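PDB 3N3Y: thymidylate synthase thyX from Helicobacter pylori, which probably catalyses the reductive methylation of dUMP to dTMP, using methylenetetrahydrofolate as methyl donor and NADPH with FAD as reductants. Local coordinates for residues Gly71-Arg74 with Gly75-Gln78; Thr96-Glu99 with Leu100-Val103; Phe106-Asn110 with Glu111-Glu115; Val124-Glu127 with Lys128-Ala131; Leu194-Ala197 with Leu198-Leu202. One frame throughout, in Å; residues are numbered along the deposited sequence.

Read from the N terminus, the five contacts run in series: all are local, each closes before the next opens, and none nests or crosses. Contact 1 turns the end of strand 64-73 into helix 74-80 beside dUMP. Contact 2 is a short 3-10 turn after helix 93-96, and contact 3 follows it at the start of helix 111-117. Contact 4 caps helix 127-145, and contact 5 is the end of helix 189-201. Two pairs touch through side chains: Leu72 CD1 lies 4.0 Å from Leu194 CD2, joining contacts 1 and 5, while Leu109 CD1 lies 3.8 Å from Ala131 CB, joining contacts 3 and 4. Contacts 1 and 4 both reach the second subunit.

Contact 1. Residues Gly71-Arg74 with Gly75-Gln78. With UMP (2'-deoxyuridine 5'-monophosphate), chain G.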
loop_
_atom_site.group_PDB
_atom_site.type_symbol
_atom_site.label_atom_id
_atom_site.label_comp_id
_atom_site.label_asym_id
_atom_site.label_seq_id
_atom_site.Cartn_x
_atom_site.Cartn_y
_atom_site.Cartn_z
ATOM N N GLY A 71 22.877 12.992 6.042
ATOM C CA GLY A 71 24.156 12.377 5.731
ATOM C C GLY A 71 24.093 10.932 5.275
ATOM O O GLY A 71 25.053 10.192 5.414
ATOM N N LEU A 72 22.955 10.525 4.732
ATOM C CA LEU A 72 22.819 9.200 4.160
ATOM C C LEU A 72 23.289 9.290 2.698
ATOM O O LEU A 72 23.053 10.303 2.021
ATOM C CB LEU A 72 21.349 8.757 4.242
ATOM C CG LEU A 72 21.042 7.309 3.869
ATOM C CD1 LEU A 72 21.511 6.373 4.968
ATOM C CD2 LEU A 72 19.561 7.107 3.549
ATOM N N SER A 73 23.972 8.264 2.208
ATOM C CA SER A 73 24.431 8.282 0.826
ATOM C C SER A 73 23.254 8.039 -0.122
ATOM O O SER A 73 22.237 7.465 0.279
ATOM C CB SER A 73 25.519 7.226 0.599
ATOM O OG SER A 73 24.990 5.918 0.492
ATOM N N ARG A 74 23.398 8.476 -1.373
ATOM C CA ARG A 74 22.396 8.202 -2.403
ATOM C C ARG A 74 22.265 6.702 -2.629
ATOM O O ARG A 74 21.165 6.201 -2.909
ATOM C CB ARG A 74 22.757 8.871 -3.734
ATOM C CG ARG A 74 22.968 10.367 -3.663
ATOM C CD ARG A 74 21.736 11.149 -4.040
ATOM N NE ARG A 74 21.336 10.910 -5.424
ATOM C CZ ARG A 74 20.200 11.363 -5.952
ATOM N NH1 ARG A 74 19.353 12.076 -5.206
ATOM N NH2 ARG A 74 19.894 11.089 -7.220
ATOM N N GLY A 75 23.394 5.993 -2.534
ATOM C CA GLY A 75 23.400 4.553 -2.673
ATOM C C GLY A 75 22.491 3.896 -1.648
ATOM O O GLY A 75 21.736 2.975 -1.975
ATOM N N ALA A 76 22.545 4.378 -0.408
ATOM C CA ALA A 76 21.686 3.836 0.655
ATOM C C ALA A 76 20.239 4.295 0.485
ATOM O O ALA A 76 19.306 3.580 0.849
ATOM C CB ALA A 76 22.207 4.227 2.036
ATOM N N LEU A 77 20.057 5.497 -0.056
ATOM C CA LEU A 77 18.726 5.977 -0.405
ATOM C C LEU A 77 18.048 5.018 -1.397
ATOM O O LEU A 77 16.859 4.775 -1.304
ATOM C CB LEU A 77 18.806 7.382 -1.006
ATOM C CG LEU A 77 17.481 7.959 -1.503
ATOM C CD1 LEU A 77 16.544 8.172 -0.300
ATOM C CD2 LEU A 77 17.687 9.256 -2.283
ATOM N N GLN A 78 18.813 4.484 -2.347
ATOM C CA GLN A 78 18.276 3.520 -3.318
ATOM C C GLN A 78 17.604 2.366 -2.593
ATOM O O GLN A 78 16.535 1.914 -2.996
ATOM C CB GLN A 78 19.387 2.944 -4.219
ATOM C CG GLN A 78 19.984 3.874 -5.266
ATOM C CD GLN A 78 19.194 3.866 -6.573
ATOM O OE1 GLN A 78 18.036 3.428 -6.622
ATOM N NE2 GLN A 78 19.818 4.345 -7.632
HETATM N N1 UMP G . 12.396 12.607 -7.066
HETATM C C2 UMP G . 11.662 12.022 -8.077
HETATM N N3 UMP G . 11.474 12.713 -9.260
HETATM C C4 UMP G . 12.028 13.975 -9.423
HETATM C C5 UMP G . 12.770 14.565 -8.398
HETATM C C6 UMP G . 12.948 13.858 -7.220
HETATM O O2 UMP G . 11.181 10.894 -7.915
HETATM O O4 UMP G . 11.863 14.569 -10.482
HETATM C "C1'" UMP G . 12.611 11.849 -5.832
HETATM C "C2'" UMP G . 13.628 10.754 -6.148
HETATM C "C3'" UMP G . 14.571 10.788 -4.961
HETATM C "C4'" UMP G . 14.468 12.213 -4.443
HETATM O "O3'" UMP G . 14.101 9.904 -3.974
HETATM O "O4'" UMP G . 13.191 12.673 -4.842
HETATM C "C5'" UMP G . 15.543 13.128 -5.046
HETATM O "O5'" UMP G . 15.669 12.831 -6.420
HETATM P P UMP G . 16.600 13.627 -7.460
HETATM O OP1 UMP G . 17.998 13.478 -6.950
HETATM O OP2 UMP G . 16.159 15.067 -7.587
HETATM O OP3 UMP G . 16.461 13.012 -8.814
#
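Ser73 and Ala76 meet where strand 64-73 gives way to helix 74-80: Ser73 OG takes the N-H of Ala76 at 3.0 Å, an N-cap bond with a 154° angle at hydrogen. A chi1 of 77° sets the hydroxyl between the backbone N and the carbonyl carbon, and Glu190 also hydrogen-bonds it. Next to the cap the packing is close, with CD1 and CG of Leu72 3.7 and 3.8 Å from Ala76 CB. Ser73 O accepts from Leu77 N at 3.0 Å, the first helical bond. The far side is looser although equally buried, with Arg74 NH1 4.4 Å from Leu77 CD2 and that methyl 4.0 Å from O3' of dUMP. There the Arg74 chain, bent at chi2 and chi3, carries its guanidinium to the phosphate, which lies at its edge and in its plane. Arg74 NH1 donates to OP1 of dUMP at 2.6 Å, and NH2 adds a weak bond to the same oxygen. Arg74 NE forms a salt bridge with Glu160 of the second subunit, so the guanidinium has both a phosphate and a carboxylate partner. This chemistry is consistent with a phosphate site positioned partly by the neighbouring subunit, the arginine's charge probably offsetting the nucleotide's.

Contact 2. Residues Thr96-Glu99 with Leu100-Val103; sequences TLRE and LKEV
Arg98 and Glu102 form a salt bridge on the outside of the turn, with NH2 and OE2 2.8 Å apart. The carboxylate oxygen sits over one face of the guanidinium, 3.1 Å from Arg98 CZ, and the two planes are 44° apart. This is charge pairing across a face, without the coplanar match of a two-pronged bridge. Bends at chi2 and chi3 fold the arginine back over the turn to reach its partner. Lys101 NZ lies at the edge of the same guanidinium, in its plane and 3.4 Å from Arg98 NH1, while Lys101 CG comes in obliquely; the two like charges are close, and Glu102 probably eases the encounter. Both basic residues also touch a crystal neighbour, so their exact poses may owe something to the lattice.

Several backbone polar atoms are paired within the turn. Glu99 N donates to Thr96 O at 3.1 Å. Leu97 O accepts from Leu100 N at 3.0 Å with a nearly straight 169° angle, and Arg98 O accepts from Lys101 N at 2.9 Å, the donor standing 62° above the carbonyl plane. These i to i+3 bonds are the signature of a 3-10 segment. A type I turn from Leu100 to Val103 follows, closed by Val103 N to Leu100 O at 3.3 Å. Lys101 O has a weak bond from Ser145 OG. The carboxylate of Glu99 is satisfied elsewhere, by Tyr162 OH at OE2 and by a salt bridge from Lys91 at OE1, while Thr96 OG1 is hydrogen-bonded to Ser92 O.

The segment leads from helix 93-96 toward helix 111-117; Leu100 packs on Leu137, Leu140 and Leu144 of helix 127-145.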
loop_
_atom_site.group_PDB
_atom_site.type_symbol
_atom_site.label_atom_id
_atom_site.label_comp_id
_atom_site.label_asym_id
_atom_site.label_seq_id
_atom_site.Cartn_x
_atom_site.Cartn_y
_atom_site.Cartn_z
ATOM N N THR A 96 19.117 21.229 -6.057
ATOM C CA THR A 96 20.026 21.683 -5.012
ATOM C C THR A 96 21.512 21.549 -5.367
ATOM O O THR A 96 22.374 21.917 -4.564
ATOM C CB THR A 96 19.810 20.899 -3.715
ATOM O OG1 THR A 96 20.083 19.519 -3.971
ATOM C CG2 THR A 96 18.376 21.060 -3.191
ATOM N N LEU A 97 21.814 20.998 -6.542
ATOM C CA LEU A 97 23.207 20.712 -6.914
ATOM C C LEU A 97 24.079 21.962 -6.993
ATOM O O LEU A 97 25.290 21.891 -6.812
ATOM C CB LEU A 97 23.289 19.921 -8.228
ATOM C CG LEU A 97 23.420 18.403 -8.041
ATOM C CD1 LEU A 97 23.683 17.675 -9.373
ATOM C CD2 LEU A 97 24.515 18.070 -7.023
ATOM N N ARG A 98 23.458 23.105 -7.262
ATOM C CA ARG A 98 24.165 24.382 -7.331
ATOM C C ARG A 98 24.905 24.742 -6.025
ATOM O O ARG A 98 25.754 25.644 -5.998
ATOM C CB ARG A 98 23.186 25.483 -7.724
ATOM C CG ARG A 98 23.255 25.902 -9.184
ATOM C CD ARG A 98 23.831 27.306 -9.229
ATOM N NE ARG A 98 23.477 28.034 -8.003
ATOM C CZ ARG A 98 24.176 29.044 -7.483
ATOM N NH1 ARG A 98 25.285 29.468 -8.081
ATOM N NH2 ARG A 98 23.764 29.629 -6.360
ATOM N N GLU A 99 24.588 24.028 -4.948
ATOM C CA GLU A 99 25.349 24.143 -3.707
ATOM C C GLU A 99 26.863 23.966 -3.921
ATOM O O GLU A 99 27.671 24.444 -3.115
ATOM C CB GLU A 99 24.844 23.122 -2.679
ATOM C CG GLU A 99 25.180 21.660 -3.016
ATOM C CD GLU A 99 24.408 20.666 -2.152
ATOM O OE1 GLU A 99 23.730 21.114 -1.197
ATOM O OE2 GLU A 99 24.479 19.439 -2.421
ATOM N N LEU A 100 27.240 23.269 -4.994
ATOM C CA LEU A 100 28.653 22.989 -5.309
ATOM C C LEU A 100 29.331 24.129 -6.076
ATOM O O LEU A 100 30.556 24.232 -6.108
ATOM C CB LEU A 100 28.793 21.701 -6.134
ATOM C CG LEU A 100 28.606 20.340 -5.466
ATOM C CD1 LEU A 100 28.905 19.215 -6.456
ATOM C CD2 LEU A 100 29.494 20.213 -4.235
ATOM N N LYS A 101 28.521 24.960 -6.715
ATOM C CA LYS A 101 29.012 26.090 -7.484
ATOM C C LYS A 101 29.920 26.959 -6.624
ATOM O O LYS A 101 30.877 27.560 -7.110
ATOM C CB LYS A 101 27.822 26.915 -7.973
ATOM C CG LYS A 101 28.191 28.136 -8.780
ATOM C CD LYS A 101 28.336 27.800 -10.243
ATOM C CE LYS A 101 28.436 29.078 -11.055
ATOM N NZ LYS A 101 27.301 29.986 -10.724
ATOM N N GLU A 102 29.628 26.988 -5.330
ATOM C CA GLU A 102 30.224 27.961 -4.431
ATOM C C GLU A 102 31.490 27.500 -3.708
ATOM O O GLU A 102 32.103 28.281 -2.989
ATOM C CB GLU A 102 29.169 28.418 -3.413
ATOM C CG GLU A 102 28.079 29.325 -4.015
ATOM C CD GLU A 102 26.656 28.757 -3.902
ATOM O OE1 GLU A 102 26.213 28.437 -2.772
ATOM O OE2 GLU A 102 25.972 28.655 -4.949
ATOM N N VAL A 103 31.896 26.248 -3.889
ATOM C CA VAL A 103 33.020 25.717 -3.109
ATOM C C VAL A 103 34.330 25.598 -3.893
ATOM O O VAL A 103 34.320 25.507 -5.126
ATOM C CB VAL A 103 32.682 24.348 -2.492
ATOM C CG1 VAL A 103 31.246 24.346 -1.956
ATOM C CG2 VAL A 103 32.877 23.249 -3.516
#

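Contact 3. Residues Phe106-Asn110 with Glu111-Glu115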
loop_
_atom_site.group_PDB
_atom_site.type_symbol
_atom_site.label_atom_id
_atom_site.label_comp_id
_atom_site.label_asym_id
_atom_site.label_seq_id
_atom_site.Cartn_x
_atom_site.Cartn_y
_atom_site.Cartn_z
ATOM N N PHE A 106 38.642 20.406 -4.662
ATOM C CA PHE A 106 39.047 19.397 -3.679
ATOM C C PHE A 106 40.382 18.736 -4.059
ATOM O O PHE A 106 40.858 17.836 -3.365
ATOM C CB PHE A 106 37.952 18.338 -3.509
ATOM C CG PHE A 106 36.624 18.898 -3.056
ATOM C CD1 PHE A 106 36.398 19.185 -1.717
ATOM C CD2 PHE A 106 35.607 19.141 -3.969
ATOM C CE1 PHE A 106 35.185 19.706 -1.297
ATOM C CE2 PHE A 106 34.393 19.663 -3.555
ATOM C CZ PHE A 106 34.186 19.945 -2.214
ATOM N N LEU A 107 40.966 19.174 -5.175
ATOM C CA LEU A 107 42.291 18.719 -5.595
ATOM C C LEU A 107 43.339 19.779 -5.248
ATOM O O LEU A 107 43.066 20.974 -5.331
ATOM C CB LEU A 107 42.319 18.433 -7.096
ATOM C CG LEU A 107 41.268 17.439 -7.591
ATOM C CD1 LEU A 107 41.354 17.245 -9.112
ATOM C CD2 LEU A 107 41.400 16.110 -6.860
ATOM N N PRO A 108 44.540 19.341 -4.854
ATOM C CA PRO A 108 44.918 17.930 -4.832
ATOM C C PRO A 108 44.369 17.233 -3.603
ATOM O O PRO A 108 44.046 17.881 -2.606
ATOM C CB PRO A 108 46.442 17.992 -4.757
ATOM C CG PRO A 108 46.703 19.220 -3.950
ATOM C CD PRO A 108 45.610 20.204 -4.317
ATOM N N LEU A 109 44.250 15.917 -3.687
ATOM C CA LEU A 109 43.858 15.122 -2.540
ATOM C C LEU A 109 44.896 15.340 -1.466
ATOM O O LEU A 109 46.098 15.338 -1.741
ATOM C CB LEU A 109 43.803 13.638 -2.909
ATOM C CG LEU A 109 42.826 13.266 -4.030
ATOM C CD1 LEU A 109 42.689 11.757 -4.163
ATOM C CD2 LEU A 109 41.464 13.907 -3.789
ATOM N N ASN A 110 44.425 15.567 -0.252
ATOM C CA ASN A 110 45.283 15.669 0.910
ATOM C C ASN A 110 44.363 15.769 2.106
ATOM O O ASN A 110 43.155 15.956 1.937
ATOM C CB ASN A 110 46.231 16.873 0.809
ATOM C CG ASN A 110 45.492 18.192 0.705
ATOM O OD1 ASN A 110 44.384 18.336 1.212
ATOM N ND2 ASN A 110 46.107 19.163 0.049
ATOM N N GLU A 111 44.920 15.640 3.305
ATOM C CA GLU A 111 44.119 15.516 4.516
ATOM C C GLU A 111 43.030 16.579 4.670
ATOM O O GLU A 111 41.896 16.265 5.050
ATOM C CB GLU A 111 45.018 15.506 5.745
ATOM C CG GLU A 111 45.913 14.291 5.836
ATOM C CD GLU A 111 46.890 14.393 6.995
ATOM O OE1 GLU A 111 48.117 14.475 6.740
ATOM O OE2 GLU A 111 46.424 14.415 8.160
ATOM N N THR A 112 43.376 17.825 4.374
ATOM C CA THR A 112 42.438 18.932 4.482
ATOM C C THR A 112 41.306 18.832 3.458
ATOM O O THR A 112 40.141 19.015 3.793
ATOM C CB THR A 112 43.137 20.273 4.239
ATOM O OG1 THR A 112 44.356 20.334 4.992
ATOM C CG2 THR A 112 42.221 21.421 4.634
ATOM N N ASN A 113 41.655 18.581 2.203
ATOM C CA ASN A 113 40.651 18.472 1.148
ATOM C C ASN A 113 39.781 17.230 1.310
ATOM O O ASN A 113 38.614 17.242 0.958
ATOM C CB ASN A 113 41.301 18.493 -0.233
ATOM C CG ASN A 113 41.764 19.875 -0.629
ATOM O OD1 ASN A 113 42.633 20.032 -1.491
ATOM N ND2 ASN A 113 41.184 20.891 -0.003
ATOM N N LEU A 114 40.361 16.167 1.851
ATOM C CA LEU A 114 39.618 14.947 2.121
ATOM C C LEU A 114 38.600 15.215 3.225
ATOM O O LEU A 114 37.480 14.719 3.172
ATOM C CB LEU A 114 40.562 13.823 2.525
ATOM C CG LEU A 114 40.667 12.491 1.760
ATOM C CD1 LEU A 114 40.420 12.613 0.268
ATOM C CD2 LEU A 114 42.036 11.831 2.021
ATOM N N GLU A 115 38.979 16.015 4.218
ATOM C CA GLU A 115 38.044 16.364 5.271
ATOM C C GLU A 115 36.943 17.242 4.702
ATOM O O GLU A 115 35.768 17.013 4.966
ATOM C CB GLU A 115 38.734 17.065 6.442
ATOM C CG GLU A 115 37.772 17.484 7.578
ATOM C CD GLU A 115 37.107 16.290 8.297
ATOM O OE1 GLU A 115 37.723 15.195 8.356
ATOM O OE2 GLU A 115 35.967 16.451 8.809
#
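Asn110 reaches round to Asn113, and its side chain can be followed outward. CB is 3.1 Å from the N of Glu111, merely as its chain neighbour. CG, turned by a chi1 of 60° back over the start of the helix, is 3.7 Å from the same Glu111 N. At the tip, OD1 takes the N-H of Asn113 at 2.9 Å, the bond nearly straight at 169° and the donor nearly along the C=O axis; CB of Thr112 is 3.8 Å from the same oxygen. Asn110 is thus the N-cap of helix 111-117, and its backbone opens the regular pattern: Asn110 O accepts from Leu114 N at 2.8 Å. The flanking leucines, Leu109 before the cap and Leu114 four residues after it, occupy the positions of a hydrophobic staple, although their methyls CD2 and CD1 are a loose 4.4 Å apart. Behind the cap the chain doubles back through Phe106 to Leu109, with a cis peptide bond before Pro108. This brings Phe106 O to 3.2 Å from Asn113 CB, close against the first turn. On the inward side, the Phe106 ring packs on Val134 and Leu137 of helix 127-145, whereas Leu107, Pro108 and Glu111 lie at the surface.

Contact 4. Residues Val124-Glu127 with Lys128-Ala131; sequences VDNE and KVNA
Asn126 caps helix 127-145 through its contacts with Lys128 and Val129, as the N-cap residue just ahead of the first turn. The capping bonds come first. OD1 of Asn126 accepts from Val129 N at 3.0 Å with an angle of 166°, the donor tilted from the amide carbonyl plane. A second, weak bond reaches the same oxygen from Lys128 N at 2.9 Å, bent to 120°. One acceptor thus serves two N-H groups that have no preceding turn to bond to. The chi1 of Asn126, -176°, puts CG beside the carbonyl carbon and swings the amide forward over the helix start.

Backbone bonds form the second group. Ala131 N donates to Glu127 O at 3.1 Å, and Asn130 N makes a longer, weak bond to Asn126 O. Upstream, Asp125 is the centre of an inverse gamma turn, whose bond from Asn126 N to Val124 O is weak; it reverses the chain just before the cap. The side chain of Asn130, taken as a whole, points back toward the backbone of Val124.

The apolar contact is between two valines, Val124 CG2 meeting Val129 CG1 at 4.0 Å. From outside, Tyr156 and Ile149 of the second subunit pack on Val124 and Val129 respectively, so the capped end is part of the subunit interface.

Carbon also borders the cap itself. The CG2 methyl of Val129 is set against the Asn126 amide, 3.8 Å from Asn126 CG, the two side chains crossing at about a right angle. Lys128 CB comes to 3.2 Å from Asn126 OD1, closer than Val129 CG2 does.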
loop_
_atom_site.group_PDB
_atom_site.type_symbol
_atom_site.label_atom_id
_atom_site.label_comp_id
_atom_site.label_asym_id
_atom_site.label_seq_id
_atom_site.Cartn_x
_atom_site.Cartn_y
_atom_site.Cartn_z
ATOM N N VAL A 124 33.606 5.376 3.217
ATOM C CA VAL A 124 33.556 4.017 3.738
ATOM C C VAL A 124 34.936 3.611 4.242
ATOM O O VAL A 124 35.883 4.402 4.186
ATOM C CB VAL A 124 33.088 3.015 2.675
ATOM C CG1 VAL A 124 31.664 3.310 2.286
ATOM C CG2 VAL A 124 34.026 3.038 1.466
ATOM N N ASP A 125 35.077 2.394 4.738
ATOM C CA ASP A 125 36.354 1.961 5.255
ATOM C C ASP A 125 37.277 1.365 4.212
ATOM O O ASP A 125 37.636 0.212 4.265
ATOM C CB ASP A 125 36.144 1.001 6.408
ATOM C CG ASP A 125 37.424 0.657 7.140
ATOM O OD1 ASP A 125 38.270 1.518 7.403
ATOM O OD2 ASP A 125 37.576 -0.512 7.469
ATOM N N ASN A 126 37.614 2.177 3.237
ATOM C CA ASN A 126 38.665 1.944 2.312
ATOM C C ASN A 126 39.116 3.275 1.797
ATOM O O ASN A 126 38.346 4.012 1.274
ATOM C CB ASN A 126 38.133 1.115 1.182
ATOM C CG ASN A 126 39.167 0.748 0.217
ATOM O OD1 ASN A 126 39.585 1.540 -0.568
ATOM N ND2 ASN A 126 39.576 -0.469 0.260
ATOM N N GLU A 127 40.385 3.562 1.900
ATOM C CA GLU A 127 40.921 4.828 1.457
ATOM C C GLU A 127 40.844 5.083 -0.033
ATOM O O GLU A 127 40.707 6.193 -0.459
ATOM C CB GLU A 127 42.330 5.034 1.984
ATOM C CG GLU A 127 42.384 5.962 3.160
ATOM C CD GLU A 127 43.688 5.918 3.895
ATOM O OE1 GLU A 127 44.725 5.715 3.265
ATOM O OE2 GLU A 127 43.679 6.092 5.116
ATOM N N LYS A 128 41.019 4.032 -0.798
ATOM C CA LYS A 128 41.038 4.114 -2.251
ATOM C C LYS A 128 39.661 4.480 -2.780
ATOM O O LYS A 128 39.526 5.375 -3.624
ATOM C CB LYS A 128 41.483 2.795 -2.876
ATOM C CG LYS A 128 42.904 2.395 -2.538
ATOM C CD LYS A 128 43.168 0.955 -2.981
ATOM C CE LYS A 128 44.618 0.553 -2.747
ATOM N NZ LYS A 128 45.526 1.464 -3.501
ATOM N N VAL A 129 38.642 3.780 -2.293
ATOM C CA VAL A 129 37.270 4.059 -2.714
ATOM C C VAL A 129 36.938 5.519 -2.423
ATOM O O VAL A 129 36.414 6.214 -3.270
ATOM C CB VAL A 129 36.250 3.134 -2.024
ATOM C CG1 VAL A 129 34.842 3.478 -2.469
ATOM C CG2 VAL A 129 36.566 1.683 -2.333
ATOM N N ASN A 130 37.288 5.983 -1.230
ATOM C CA ASN A 130 36.995 7.349 -0.838
ATOM C C ASN A 130 37.683 8.369 -1.748
ATOM O O ASN A 130 37.098 9.410 -2.107
ATOM C CB ASN A 130 37.384 7.580 0.619
ATOM C CG ASN A 130 36.539 6.766 1.591
ATOM O OD1 ASN A 130 36.925 6.569 2.745
ATOM N ND2 ASN A 130 35.388 6.296 1.135
ATOM N N ALA A 131 38.918 8.059 -2.132
ATOM C CA ALA A 131 39.656 8.912 -3.060
ATOM C C ALA A 131 38.923 9.020 -4.393
ATOM O O ALA A 131 38.772 10.120 -4.942
ATOM C CB ALA A 131 41.122 8.408 -3.264
#

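Contact 5. Residues Leu194-Ala197 with Leu198-Leu202; sequences LAKA and LFDAL
Leu194 and Leu198 pack one helical turn apart, CD1 of the first lying 3.9 Å from CG of the second as the two side chains pass at a slant. Leu194 holds CG anti to its backbone N (chi1 173°), a turn that places CD1 against Leu198 CG. Two residues further on, Lys196 and Asp200 run together on the exposed side. Asp200 OD2 lies 3.7 Å from Lys196 CE, and NZ, after a bend at chi4, is 4.0 Å from that oxygen, a long salt bridge. The aliphatic part of the lysine therefore makes closer approaches to the carboxylate than its charge does.

These pairs follow from i to i+4 spacing in helix 189-201, whose backbone bonds set the next shell. The Leu198 N-H is shared, between Leu194 O at 2.9 Å and, weakly, Ala195 O. Phe199 N donates to Ala195 O at 3.0 Å with an angle of 173°, and Asp200 N to Lys196 O at 3.0 Å with 163°. Toward the C-terminal end the bonding is mixed: Ala201 N reaches Ala197 O at 3.1 Å with a bent, weak bond, and Leu202 N bonds Phe199 O at 3.1 Å and keeps only a weak bond to Leu198 O.

Further out, the buried side packs on the sheet. Val11 of strand 10-16 touches Leu194, Ala197, Leu198 and Ala201, while Phe67 of strand 64-73 meets Leu198 and Leu202. Helix 172-182 contributes Leu179 on Ala195, Leu178 on Leu198 and Leu175 on Leu202, and Phe199 leans on Gln207 and Leu214 of the C-terminal tail.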
loop_
_atom_site.group_PDB
_atom_site.type_symbol
_atom_site.label_atom_id
_atom_site.label_comp_id
_atom_site.label_asym_id
_atom_site.label_seq_id
_atom_site.Cartn_x
_atom_site.Cartn_y
_atom_site.Cartn_z
ATOM N N LEU A 194 22.109 2.617 9.621
ATOM C CA LEU A 194 20.875 3.394 9.590
ATOM C C LEU A 194 19.838 2.758 10.504
ATOM O O LEU A 194 19.138 3.460 11.233
ATOM C CB LEU A 194 20.313 3.527 8.174
ATOM C CG LEU A 194 18.929 4.183 8.106
ATOM C CD1 LEU A 194 18.907 5.557 8.775
ATOM C CD2 LEU A 194 18.494 4.292 6.675
ATOM N N ALA A 195 19.748 1.429 10.463
ATOM C CA ALA A 195 18.818 0.725 11.324
ATOM C C ALA A 195 19.137 1.051 12.789
ATOM O O ALA A 195 18.254 1.446 13.559
ATOM C CB ALA A 195 18.853 -0.791 11.055
ATOM N N LYS A 196 20.406 0.935 13.159
ATOM C CA LYS A 196 20.809 1.216 14.526
ATOM C C LYS A 196 20.517 2.667 14.877
ATOM O O LYS A 196 19.986 2.962 15.944
ATOM C CB LYS A 196 22.295 0.924 14.724
ATOM C CG LYS A 196 22.816 1.384 16.073
ATOM C CD LYS A 196 24.336 1.433 16.097
ATOM C CE LYS A 196 24.865 1.767 17.492
ATOM N NZ LYS A 196 24.452 0.740 18.496
ATOM N N ALA A 197 20.868 3.580 13.982
ATOM C CA ALA A 197 20.618 4.991 14.238
ATOM C C ALA A 197 19.115 5.321 14.416
ATOM O O ALA A 197 18.757 6.236 15.164
ATOM C CB ALA A 197 21.247 5.845 13.144
ATOM N N LEU A 198 18.244 4.579 13.731
ATOM C CA LEU A 198 16.798 4.822 13.819
ATOM C C LEU A 198 16.274 4.302 15.158
ATOM O O LEU A 198 15.474 4.952 15.810
ATOM C CB LEU A 198 16.027 4.154 12.663
ATOM C CG LEU A 198 16.026 4.713 11.222
ATOM C CD1 LEU A 198 15.511 3.660 10.224
ATOM C CD2 LEU A 198 15.212 6.016 11.092
ATOM N N PHE A 199 16.724 3.115 15.541
ATOM C CA PHE A 199 16.401 2.566 16.840
ATOM C C PHE A 199 16.791 3.547 17.929
ATOM O O PHE A 199 15.990 3.868 18.810
ATOM C CB PHE A 199 17.152 1.272 17.074
ATOM C CG PHE A 199 16.906 0.685 18.421
ATOM C CD1 PHE A 199 15.730 -0.014 18.681
ATOM C CD2 PHE A 199 17.835 0.831 19.438
ATOM C CE1 PHE A 199 15.482 -0.567 19.936
ATOM C CE2 PHE A 199 17.605 0.277 20.699
ATOM C CZ PHE A 199 16.425 -0.420 20.950
ATOM N N ASP A 200 18.021 4.039 17.863
ATOM C CA ASP A 200 18.506 4.920 18.913
ATOM C C ASP A 200 17.766 6.255 18.960
ATOM O O ASP A 200 17.753 6.909 20.009
ATOM C CB ASP A 200 20.019 5.141 18.802
ATOM C CG ASP A 200 20.812 3.852 18.977
ATOM O OD1 ASP A 200 20.219 2.833 19.406
ATOM O OD2 ASP A 200 22.034 3.863 18.686
ATOM N N ALA A 201 17.157 6.664 17.841
ATOM C CA ALA A 201 16.408 7.932 17.813
ATOM C C ALA A 201 15.025 7.799 18.456
ATOM O O ALA A 201 14.390 8.793 18.794
ATOM C CB ALA A 201 16.279 8.476 16.391
ATOM N N LEU A 202 14.555 6.569 18.610
ATOM C CA LEU A 202 13.231 6.351 19.185
ATOM C C LEU A 202 13.194 6.833 20.633
ATOM O O LEU A 202 14.217 6.792 21.326
ATOM C CB LEU A 202 12.855 4.872 19.123
ATOM C CG LEU A 202 12.603 4.268 17.742
ATOM C CD1 LEU A 202 12.475 2.753 17.849
ATOM C CD2 LEU A 202 11.356 4.888 17.108
#